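Local coordinates for hypothetical protein (PDB 2IL5) that is of unknown function but belongs to the Activator of Hsp90 ATPase homolog 1-like family, whose Bet v 1-like fold often encloses a ligand cavity, at residues E129-R132 with R133-N136. Sequence-based numbering, arbitrary orientation.
Sequences EKER and RFTN
Glu131 and Phe134 close a type II beta turn, with Arg132 and Arg133 at its corners: Phe134 N donates to Glu131 O over 3.2 Å at an N-H...O angle of 150°. Arg133 has the positive phi expected at the second corner of this turn. The same two end residues also pair through their side chains. Glu131 CB sits over the centre of the Phe134 ring, 3.7 Å from its centroid and 3° off the normal, which meets the geometry of a CH-pi contact. With CG anti to the carbonyl carbon and the chain extended beyond it, Glu131 runs alongside the ring and brings CD to 3.7 Å from Phe134 CZ, the carboxylate plane tilted 23° from the ring. Its OE1 is claimed by Lys142 of helix 136-166 in a salt bridge, and Phe134 touches Lys142 too. Lys130 passes Phe134 in the opposite direction, its extended chain carrying NZ to a water at 2.7 Å; that water donates to Phe134 O (2.8 Å) and weakly accepts from Asn136 ND2. Thr135 is the N-cap of helix 136-166: its OG1 caps a backbone N of the first turn and its own N bonds Glu138 OE1, a capping box. Packing and charge therefore both couple this exposed turn to the helix, since Glu131 covers a ring face with its aliphatic part while its carboxylate pairs with Lys142.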
ATOM      1  N   GLU A 129       2.087 -12.475 -13.571  1.00 53.60           N
ATOM      2  CA  GLU A 129       1.927 -13.784 -14.165  1.00 54.17           C
ATOM      3  C   GLU A 129       2.171 -13.705 -15.671  1.00 52.34           C
ATOM      4  O   GLU A 129       1.669 -12.796 -16.371  1.00 51.67           O
ATOM      5  CB  GLU A 129       0.558 -14.357 -13.853  1.00 54.18           C
ATOM      6  CG  GLU A 129       0.587 -15.832 -13.549  1.00 60.48           C
ATOM      7  CD  GLU A 129       0.786 -16.139 -12.063  1.00 68.87           C
ATOM      8  OE1 GLU A 129       1.625 -15.448 -11.411  1.00 72.32           O
ATOM      9  OE2 GLU A 129       0.113 -17.082 -11.553  1.00 70.14           O
ATOM     10  N   LYS A 130       2.967 -14.652 -16.145  1.00 50.66           N
ATOM     11  CA  LYS A 130       3.220 -14.747 -17.559  1.00 50.61           C
ATOM     12  C   LYS A 130       2.106 -15.574 -18.182  1.00 49.04           C
ATOM     13  O   LYS A 130       1.680 -16.581 -17.634  1.00 49.60           O
ATOM     14  CB  LYS A 130       4.606 -15.322 -17.832  1.00 51.27           C
ATOM     15  CG  LYS A 130       5.096 -15.022 -19.262  1.00 52.67           C
ATOM     16  CD  LYS A 130       6.450 -15.635 -19.473  1.00 52.87           C
ATOM     17  CE  LYS A 130       7.045 -15.075 -20.683  1.00 53.99           C
ATOM     18  NZ  LYS A 130       8.244 -15.886 -20.932  1.00 59.04           N
ATOM     19  N   GLU A 131       1.546 -15.074 -19.267  1.00 47.70           N
ATOM     20  CA  GLU A 131       0.462 -15.793 -19.918  1.00 47.03           C
ATOM     21  C   GLU A 131       0.973 -16.823 -20.925  1.00 45.01           C
ATOM     22  O   GLU A 131       2.064 -16.705 -21.445  1.00 42.41           O
ATOM     23  CB  GLU A 131      -0.516 -14.767 -20.505  1.00 48.32           C
ATOM     24  CG  GLU A 131      -1.115 -13.853 -19.376  1.00 52.73           C
ATOM     25  CD  GLU A 131      -2.059 -12.762 -19.872  1.00 60.64           C
ATOM     26  OE1 GLU A 131      -2.144 -11.703 -19.188  1.00 64.13           O
ATOM     27  OE2 GLU A 131      -2.714 -12.936 -20.936  1.00 63.69           O
ATOM     28  N   ARG A 132       0.178 -17.861 -21.144  1.00 45.03           N
ATOM     29  CA  ARG A 132       0.397 -18.853 -22.193  1.00 43.33           C
ATOM     30  C   ARG A 132       0.840 -18.251 -23.533  1.00 44.38           C
ATOM     31  O   ARG A 132       0.134 -17.408 -24.098  1.00 43.65           O
ATOM     32  CB  ARG A 132      -0.874 -19.623 -22.414  1.00 43.04           C
ATOM     33  CG  ARG A 132      -1.230 -20.551 -21.264  1.00 42.13           C
ATOM     34  CD  ARG A 132      -2.440 -21.373 -21.640  1.00 38.63           C
ATOM     35  NE  ARG A 132      -2.903 -22.158 -20.509  1.00 38.94           N
ATOM     36  CZ  ARG A 132      -4.030 -22.866 -20.491  1.00 35.75           C
ATOM     37  NH1 ARG A 132      -4.829 -22.904 -21.537  1.00 36.58           N
ATOM     38  NH2 ARG A 132      -4.340 -23.559 -19.423  1.00 40.96           N
ATOM     39  N   ARG A 133       2.011 -18.699 -24.030  1.00 44.62           N
ATOM     40  CA  ARG A 133       2.488 -18.381 -25.388  1.00 45.04           C
ATOM     41  C   ARG A 133       2.893 -16.912 -25.585  1.00 45.72           C
ATOM     42  O   ARG A 133       3.011 -16.421 -26.719  1.00 46.07           O
ATOM     43  CB  ARG A 133       1.478 -18.854 -26.449  1.00 43.30           C
ATOM     44  CG  ARG A 133       1.116 -20.366 -26.342  1.00 44.67           C
ATOM     45  CD  ARG A 133      -0.126 -20.732 -27.169  1.00 46.00           C
ATOM     46  NE  ARG A 133      -0.421 -19.582 -28.001  1.00 50.40           N
ATOM     47  CZ  ARG A 133      -1.449 -18.750 -27.897  1.00 46.24           C
ATOM     48  NH1 ARG A 133      -2.445 -18.914 -27.031  1.00 45.59           N
ATOM     49  NH2 ARG A 133      -1.441 -17.715 -28.707  1.00 48.00           N
ATOM     50  N   PHE A 134       3.099 -16.214 -24.470  1.00 46.30           N
ATOM     51  CA  PHE A 134       3.503 -14.811 -24.475  1.00 46.60           C
ATOM     52  C   PHE A 134       4.919 -14.663 -25.042  1.00 46.66           C
ATOM     53  O   PHE A 134       5.862 -15.352 -24.610  1.00 45.33           O
ATOM     54  CB  PHE A 134       3.473 -14.239 -23.036  1.00 47.29           C
ATOM     55  CG  PHE A 134       2.378 -13.208 -22.779  1.00 49.04           C
ATOM     56  CD1 PHE A 134       1.250 -13.140 -23.582  1.00 48.43           C
ATOM     57  CD2 PHE A 134       2.469 -12.350 -21.681  1.00 49.01           C
ATOM     58  CE1 PHE A 134       0.261 -12.219 -23.324  1.00 53.20           C
ATOM     59  CE2 PHE A 134       1.459 -11.418 -21.401  1.00 49.09           C
ATOM     60  CZ  PHE A 134       0.371 -11.341 -22.224  1.00 51.51           C
ATOM     61  N   THR A 135       5.064 -13.757 -26.002  1.00 46.61           N
ATOM     62  CA  THR A 135       6.382 -13.407 -26.503  1.00 46.53           C
ATOM     63  C   THR A 135       7.087 -12.576 -25.461  1.00 46.26           C
ATOM     64  O   THR A 135       6.453 -12.114 -24.529  1.00 45.96           O
ATOM     65  CB  THR A 135       6.315 -12.602 -27.791  1.00 46.82           C
ATOM     66  OG1 THR A 135       5.674 -11.352 -27.502  1.00 48.70           O
ATOM     67  CG2 THR A 135       5.576 -13.402 -28.963  1.00 44.98           C
ATOM     68  N   ASN A 136       8.402 -12.409 -25.611  1.00 46.59           N
ATOM     69  CA  ASN A 136       9.187 -11.619 -24.678  1.00 47.02           C
ATOM     70  C   ASN A 136       8.634 -10.204 -24.612  1.00 48.14           C
ATOM     71  O   ASN A 136       8.560  -9.603 -23.552  1.00 47.94           O
ATOM     72  CB  ASN A 136      10.654 -11.583 -25.084  1.00 46.51           C
ATOM     73  CG  ASN A 136      11.398 -12.864 -24.771  1.00 45.41           C
ATOM     74  OD1 ASN A 136      12.566 -13.016 -25.146  1.00 49.28           O
ATOM     75  ND2 ASN A 136      10.769 -13.765 -24.036  1.00 46.51           N
TER
HETATM   76  O   HOH W   1       8.344 -14.927 -23.426  1.00 36.71           O